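Local coordinates for mannosylglycerate hydrolase MGH1-like glycoside hydrolase domain-containing protein (Thermus thermophilus HB8, PDB 4WVC) that probably hydrolyses mannosylglycerate, a solute made under osmotic stress in thermophiles, to mannose and glycerate, and probably also splits glucosylglycerate, at residues L27-W32 against E76-Y81; D80-P85 against P183-R188. All coordinates share one frame; numbering follows the deposited sequence.

Interactions 1 and 2 lie with their centres about 11 Å apart and share Asp80 and Tyr81, so the loop between strand 72-73 and helix 85-88 is gripped by one segment after another. In interaction 1 the Tyr81 side chain reaches inward among residues 27-32, and its OH bonds O2 of the bound glycerate at 2.5 Å. In interaction 2 the next residue, Phe82, turns to the loop 183-188. Besides the shared residues, the two are joined where Arg79 O lies 2.7 Å from Arg188 NH1. Interaction 1 thus forms part of the glycerate pocket, while interaction 2 is a surface contact, its centre about 22 Å from that of the chain.

Interaction 1 (L27-W32 against E76-Y81); sequences LYPYQW and EQSRDY. With DGY ((2R)-2,3-dihydroxypropanoic acid), chain E.
Tyr81 reaches across to Pro29, Tyr30 and Trp32, each part of it meeting a different neighbour. Its CB rests against both Tyr30 CE2, 3.5 Å away, and Pro29 CD at 3.6 Å. With CG anti to the backbone N (chi1 -177°), the ring extends away from its own backbone toward Trp32 and the ligand. CD2 stays beside Tyr30, whose ring plane stands at 88° to that of Tyr81, while CD1 brings the ring edge to the Leu27 carbonyl oxygen. Further out, CE1 and CZ lie against the indole: the six-membered ring of Trp32 turns its edge to one face of Tyr81 in an edge-to-face pair, centroids 5.2 Å apart. At the tip, OH donates to O2 of the bound glycerate at 2.5 Å. The Trp32 indole N-H, NE1, takes the other end of the ligand, meeting O4 at 3.0 Å and 166°. Trp32 and Tyr81, clustered with Tyr30, line the glycerate pocket of this GH63-family protein, and Tyr28 places its edge by the ligand carboxylate while its OH is bonded to Glu393, the probable proton acceptor. Nearer the surface, Pro29 CG touches Ser78 OG, which accepts from Asp80 N (3.0 Å) in an ST turn. Two waters bridge the backbones: one donates to Leu27 O and Asp80 O, the other donates to Pro29 O and accepts from Glu76 N.

Interaction 2 (D80-P85 against P183-R188); sequences DYFPGP and PPYERR. With DGY ((2R)-2,3-dihydroxypropanoic acid), chain E.
Phe82 and Tyr185 meet with ring planes only 5° apart, yet the centroids are 5.3 Å from each other, so the rings are displaced and have little face-to-face overlap. The closest approach is accordingly at the root of the tyrosine: Phe82 CZ lies 3.3 Å from Tyr185 CB, and Phe82 CE1 follows along toward Tyr185 CD2. Tyr185 holds CG between its backbone N and carbonyl carbon (chi1 58°), which turns its ring near-parallel to the phenyl plane although the two side chains cross at about a right angle; its OH is hydrogen-bonded to Asp205 OD1 of helix 201-216. One face of Phe82 carries the Glu186 carbonyl oxygen, 3.6 Å above the plane and offset toward the rim, and the opposite face is covered by Pro83 CB over the ring centre. Arg188 approaches the other end of the phenylalanine, its CG resting 3.8 Å from Phe82 CB, while its own CB lies close to Asp80 O. Bends at chi2 and chi3 fold the arginine back, and NH1 forms a salt bridge with Glu186 OE1 at 3.3 Å. No direct hydrogen bond joins the segments; instead a water donates to Phe82 O and accepts from Arg188 N at 2.9 Å. Phe82 also touches Leu208 of helix 201-216, as does Tyr185. The arrangement is a loop-to-loop contact at the surface of the glycoside hydrolase domain, joining the loop that carries Tyr81 to the loop before helix 189-192.

Interaction 1 (L27-W32 against E76-Y81)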
loop_
_atom_site.group_PDB
_atom_site.type_symbol
_atom_site.label_atom_id
_atom_site.label_comp_id
_atom_site.label_asym_id
_atom_site.label_seq_id
_atom_site.Cartn_x
_atom_site.Cartn_y
_atom_site.Cartn_z
ATOM N N LEU A 27 -33.981 17.253 21.514
ATOM C CA LEU A 27 -33.636 15.874 21.164
ATOM C C LEU A 27 -32.232 15.514 21.681
ATOM O O LEU A 27 -32.044 14.478 22.316
ATOM C CB LEU A 27 -33.713 15.670 19.643
ATOM C CG LEU A 27 -33.316 14.296 19.053
ATOM C CD1 LEU A 27 -34.112 13.108 19.635
ATOM C CD2 LEU A 27 -33.454 14.340 17.547
ATOM N N TYR A 28 -31.266 16.389 21.420
ATOM C CA TYR A 28 -29.865 16.162 21.774
ATOM C C TYR A 28 -29.316 17.391 22.492
ATOM O O TYR A 28 -28.554 18.176 21.913
ATOM C CB TYR A 28 -29.050 15.919 20.507
ATOM C CG TYR A 28 -29.446 14.695 19.701
ATOM C CD1 TYR A 28 -29.498 13.423 20.279
ATOM C CD2 TYR A 28 -29.718 14.807 18.344
ATOM C CE1 TYR A 28 -29.855 12.309 19.525
ATOM C CE2 TYR A 28 -30.061 13.699 17.583
ATOM C CZ TYR A 28 -30.134 12.454 18.180
ATOM O OH TYR A 28 -30.443 11.373 17.390
ATOM N N PRO A 29 -29.713 17.583 23.761
ATOM C CA PRO A 29 -29.412 18.816 24.498
ATOM C C PRO A 29 -28.032 18.854 25.173
ATOM O O PRO A 29 -27.897 19.465 26.236
ATOM C CB PRO A 29 -30.507 18.817 25.578
ATOM C CG PRO A 29 -30.689 17.369 25.900
ATOM C CD PRO A 29 -30.422 16.606 24.609
ATOM N N TYR A 30 -27.022 18.211 24.579
ATOM C CA TYR A 30 -25.708 18.039 25.201
ATOM C C TYR A 30 -24.628 18.116 24.119
ATOM O O TYR A 30 -24.943 18.226 22.937
ATOM C CB TYR A 30 -25.623 16.685 25.925
ATOM C CG TYR A 30 -26.654 16.423 27.034
ATOM C CD1 TYR A 30 -26.709 17.217 28.175
ATOM C CD2 TYR A 30 -27.519 15.328 26.967
ATOM C CE1 TYR A 30 -27.627 16.965 29.192
ATOM C CE2 TYR A 30 -28.437 15.061 27.979
ATOM C CZ TYR A 30 -28.494 15.884 29.092
ATOM O OH TYR A 30 -29.404 15.610 30.107
ATOM N N GLN A 31 -23.362 18.042 24.490
ATOM C CA GLN A 31 -22.307 17.950 23.468
ATOM C C GLN A 31 -22.035 16.502 23.067
ATOM O O GLN A 31 -21.742 15.682 23.921
ATOM C CB GLN A 31 -20.996 18.573 23.960
ATOM C CG GLN A 31 -19.968 18.697 22.856
ATOM C CD GLN A 31 -18.761 19.470 23.294
ATOM O OE1 GLN A 31 -18.467 19.545 24.474
ATOM N NE2 GLN A 31 -18.059 20.071 22.340
ATOM N N TRP A 32 -22.131 16.208 21.772
ATOM C CA TRP A 32 -21.739 14.905 21.218
ATOM C C TRP A 32 -20.360 14.981 20.547
ATOM O O TRP A 32 -19.963 16.025 19.985
ATOM C CB TRP A 32 -22.790 14.376 20.242
ATOM C CG TRP A 32 -23.783 13.427 20.827
ATOM C CD1 TRP A 32 -23.804 12.065 20.670
ATOM C CD2 TRP A 32 -24.907 13.752 21.631
ATOM N NE1 TRP A 32 -24.868 11.528 21.346
ATOM C CE2 TRP A 32 -25.562 12.543 21.942
ATOM C CE3 TRP A 32 -25.427 14.958 22.140
ATOM C CZ2 TRP A 32 -26.707 12.500 22.736
ATOM C CZ3 TRP A 32 -26.564 14.908 22.916
ATOM C CH2 TRP A 32 -27.188 13.695 23.209
ATOM N N GLU A 76 -25.249 20.677 30.700
ATOM C CA GLU A 76 -26.325 21.308 31.448
ATOM C C GLU A 76 -27.422 20.311 31.731
ATOM O O GLU A 76 -27.798 19.535 30.866
ATOM C CB GLU A 76 -26.918 22.478 30.646
ATOM C CG GLU A 76 -25.994 23.683 30.467
ATOM C CD GLU A 76 -26.169 24.421 29.127
ATOM O OE1 GLU A 76 -26.647 23.828 28.123
ATOM O OE2 GLU A 76 -25.804 25.619 29.067
ATOM N N GLN A 77 -27.966 20.364 32.939
ATOM C CA GLN A 77 -29.141 19.573 33.310
ATOM C C GLN A 77 -30.194 19.643 32.217
ATOM O O GLN A 77 -30.389 20.691 31.605
ATOM C CB GLN A 77 -29.774 20.125 34.606
ATOM C CG GLN A 77 -28.988 19.921 35.896
ATOM C CD GLN A 77 -28.847 18.464 36.337
ATOM O OE1 GLN A 77 -28.008 18.147 37.191
ATOM N NE2 GLN A 77 -29.679 17.574 35.784
ATOM N N SER A 78 -30.890 18.540 31.981
ATOM C CA SER A 78 -32.065 18.554 31.109
ATOM C C SER A 78 -32.883 17.293 31.347
ATOM O O SER A 78 -32.307 16.260 31.679
ATOM C CB SER A 78 -31.624 18.661 29.646
ATOM O OG SER A 78 -32.664 18.287 28.763
ATOM N N ARG A 79 -34.209 17.384 31.190
ATOM C CA ARG A 79 -35.091 16.210 31.262
ATOM C C ARG A 79 -35.445 15.678 29.874
ATOM O O ARG A 79 -36.130 14.663 29.732
ATOM C CB ARG A 79 -36.386 16.537 32.014
ATOM C CG ARG A 79 -36.200 16.766 33.517
ATOM C CD ARG A 79 -36.300 15.480 34.332
ATOM N NE ARG A 79 -35.921 15.723 35.731
ATOM C CZ ARG A 79 -36.705 16.276 36.662
ATOM N NH1 ARG A 79 -37.948 16.649 36.380
ATOM N NH2 ARG A 79 -36.235 16.464 37.894
ATOM N N ASP A 80 -34.947 16.358 28.853
ATOM C CA ASP A 80 -35.337 16.090 27.480
ATOM C C ASP A 80 -34.643 14.845 26.892
ATOM O O ASP A 80 -35.049 14.354 25.848
ATOM C CB ASP A 80 -35.028 17.319 26.596
ATOM C CG ASP A 80 -35.994 18.498 26.832
ATOM O OD1 ASP A 80 -37.199 18.272 27.059
ATOM O OD2 ASP A 80 -35.542 19.657 26.746
ATOM N N TYR A 81 -33.589 14.359 27.540
ATOM C CA TYR A 81 -32.797 13.261 26.994
ATOM C C TYR A 81 -32.652 12.103 27.957
ATOM O O TYR A 81 -32.334 12.291 29.130
ATOM C CB TYR A 81 -31.407 13.744 26.565
ATOM C CG TYR A 81 -30.581 12.656 25.929
ATOM C CD1 TYR A 81 -30.693 12.390 24.567
ATOM C CD2 TYR A 81 -29.706 11.862 26.697
ATOM C CE1 TYR A 81 -29.952 11.381 23.981
ATOM C CE2 TYR A 81 -28.962 10.850 26.114
ATOM C CZ TYR A 81 -29.094 10.611 24.762
ATOM O OH TYR A 81 -28.368 9.616 24.164
HETATM C C1 DGY E . -29.128 8.847 20.792
HETATM O O1 DGY E . -29.906 8.491 19.854
HETATM O O2 DGY E . -29.460 8.951 21.995
HETATM C C2 DGY E . -27.704 9.172 20.466
HETATM O O3 DGY E . -27.405 8.698 19.144
HETATM C C3 DGY E . -26.780 8.525 21.496
HETATM O O4 DGY E . -25.418 8.561 21.041
HETATM O O HOH W 1 -33.929 13.327 23.544
HETATM O O HOH W 2 -25.989 20.470 28.019
#

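Interaction 2 (D80-P85 against P183-R188)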
loop_
_atom_site.group_PDB
_atom_site.type_symbol
_atom_site.label_atom_id
_atom_site.label_comp_id
_atom_site.label_asym_id
_atom_site.label_seq_id
_atom_site.Cartn_x
_atom_site.Cartn_y
_atom_site.Cartn_z
ATOM N N ASP A 80 -34.947 16.358 28.853
ATOM C CA ASP A 80 -35.337 16.090 27.480
ATOM C C ASP A 80 -34.643 14.845 26.892
ATOM O O ASP A 80 -35.049 14.354 25.848
ATOM C CB ASP A 80 -35.028 17.319 26.596
ATOM C CG ASP A 80 -35.994 18.498 26.832
ATOM O OD1 ASP A 80 -37.199 18.272 27.059
ATOM O OD2 ASP A 80 -35.542 19.657 26.746
ATOM N N TYR A 81 -33.589 14.359 27.540
ATOM C CA TYR A 81 -32.797 13.261 26.994
ATOM C C TYR A 81 -32.652 12.103 27.957
ATOM O O TYR A 81 -32.334 12.291 29.130
ATOM C CB TYR A 81 -31.407 13.744 26.565
ATOM C CG TYR A 81 -30.581 12.656 25.929
ATOM C CD1 TYR A 81 -30.693 12.390 24.567
ATOM C CD2 TYR A 81 -29.706 11.862 26.697
ATOM C CE1 TYR A 81 -29.952 11.381 23.981
ATOM C CE2 TYR A 81 -28.962 10.850 26.114
ATOM C CZ TYR A 81 -29.094 10.611 24.762
ATOM O OH TYR A 81 -28.368 9.616 24.164
ATOM N N PHE A 82 -32.833 10.899 27.422
ATOM C CA PHE A 82 -32.532 9.665 28.132
ATOM C C PHE A 82 -31.697 8.715 27.229
ATOM O O PHE A 82 -32.067 8.483 26.067
ATOM C CB PHE A 82 -33.848 9.021 28.573
ATOM C CG PHE A 82 -33.686 7.689 29.228
ATOM C CD1 PHE A 82 -33.536 6.555 28.456
ATOM C CD2 PHE A 82 -33.696 7.572 30.609
ATOM C CE1 PHE A 82 -33.386 5.322 29.041
ATOM C CE2 PHE A 82 -33.539 6.341 31.207
ATOM C CZ PHE A 82 -33.363 5.212 30.417
ATOM N N PRO A 83 -30.597 8.120 27.775
ATOM C CA PRO A 83 -30.193 8.166 29.191
ATOM C C PRO A 83 -29.250 9.313 29.499
ATOM O O PRO A 83 -28.226 9.454 28.847
ATOM C CB PRO A 83 -29.516 6.802 29.423
ATOM C CG PRO A 83 -29.341 6.182 28.075
ATOM C CD PRO A 83 -29.749 7.181 27.026
ATOM N N GLY A 84 -29.621 10.132 30.484
ATOM C CA GLY A 84 -28.825 11.300 30.900
ATOM C C GLY A 84 -27.797 10.986 31.985
ATOM O O GLY A 84 -27.661 9.824 32.387
ATOM N N PRO A 85 -27.099 12.024 32.498
ATOM C CA PRO A 85 -25.945 11.794 33.371
ATOM C C PRO A 85 -26.238 10.869 34.540
ATOM O O PRO A 85 -25.403 10.048 34.885
ATOM C CB PRO A 85 -25.545 13.201 33.855
ATOM C CG PRO A 85 -26.566 14.144 33.331
ATOM C CD PRO A 85 -27.325 13.461 32.237
ATOM N N PRO A 183 -34.348 -2.109 34.964
ATOM C CA PRO A 183 -35.270 -1.123 35.560
ATOM C C PRO A 183 -36.266 -0.565 34.541
ATOM O O PRO A 183 -35.919 -0.424 33.363
ATOM C CB PRO A 183 -34.326 -0.005 36.008
ATOM C CG PRO A 183 -33.173 -0.121 35.072
ATOM C CD PRO A 183 -32.971 -1.602 34.941
ATOM N N PRO A 184 -37.504 -0.266 34.972
ATOM C CA PRO A 184 -38.404 0.456 34.055
ATOM C C PRO A 184 -37.816 1.835 33.706
ATOM O O PRO A 184 -37.287 2.522 34.580
ATOM C CB PRO A 184 -39.700 0.594 34.868
ATOM C CG PRO A 184 -39.254 0.542 36.292
ATOM C CD PRO A 184 -38.071 -0.387 36.326
ATOM N N TYR A 185 -37.865 2.223 32.442
ATOM C CA TYR A 185 -37.398 3.555 32.044
ATOM C C TYR A 185 -38.423 4.174 31.127
ATOM O O TYR A 185 -39.189 3.453 30.497
ATOM C CB TYR A 185 -36.039 3.491 31.327
ATOM C CG TYR A 185 -36.040 2.621 30.100
ATOM C CD1 TYR A 185 -35.896 1.252 30.208
ATOM C CD2 TYR A 185 -36.198 3.165 28.828
ATOM C CE1 TYR A 185 -35.896 0.443 29.088
ATOM C CE2 TYR A 185 -36.190 2.368 27.700
ATOM C CZ TYR A 185 -36.040 1.009 27.842
ATOM O OH TYR A 185 -36.060 0.222 26.739
ATOM N N GLU A 186 -38.409 5.501 31.021
ATOM C CA GLU A 186 -39.214 6.194 30.006
ATOM C C GLU A 186 -38.269 6.861 29.006
ATOM O O GLU A 186 -37.346 7.593 29.384
ATOM C CB GLU A 186 -40.235 7.203 30.561
ATOM C CG GLU A 186 -39.690 8.252 31.532
ATOM C CD GLU A 186 -40.284 9.641 31.293
ATOM O OE1 GLU A 186 -39.566 10.660 31.493
ATOM O OE2 GLU A 186 -41.464 9.702 30.889
ATOM N N ARG A 187 -38.488 6.546 27.735
ATOM C CA ARG A 187 -37.735 7.150 26.655
ATOM C C ARG A 187 -38.197 8.560 26.394
ATOM O O ARG A 187 -39.394 8.848 26.427
ATOM C CB ARG A 187 -37.920 6.343 25.382
ATOM C CG ARG A 187 -37.211 5.019 25.446
ATOM C CD ARG A 187 -37.303 4.191 24.201
ATOM N NE ARG A 187 -37.018 4.869 22.949
ATOM C CZ ARG A 187 -37.054 4.216 21.792
ATOM N NH1 ARG A 187 -37.328 2.915 21.788
ATOM N NH2 ARG A 187 -36.776 4.848 20.653
ATOM N N ARG A 188 -37.238 9.430 26.119
ATOM C CA ARG A 188 -37.523 10.819 25.806
ATOM C C ARG A 188 -37.340 11.196 24.315
ATOM O O ARG A 188 -37.971 12.138 23.853
ATOM C CB ARG A 188 -36.668 11.715 26.692
ATOM C CG ARG A 188 -36.727 11.399 28.195
ATOM C CD ARG A 188 -38.146 11.309 28.758
ATOM N NE ARG A 188 -38.949 12.497 28.467
ATOM C CZ ARG A 188 -39.112 13.552 29.275
ATOM N NH1 ARG A 188 -38.510 13.622 30.463
ATOM N NH2 ARG A 188 -39.885 14.557 28.883
HETATM C C1 DGY E . -29.128 8.847 20.792
HETATM O O1 DGY E . -29.906 8.491 19.854
HETATM O O2 DGY E . -29.460 8.951 21.995
HETATM C C2 DGY E . -27.704 9.172 20.466
HETATM O O3 DGY E . -27.405 8.698 19.144
HETATM C C3 DGY E . -26.780 8.525 21.496
HETATM O O4 DGY E . -25.418 8.561 21.041
HETATM O O HOH W 3 -34.886 7.902 25.285
#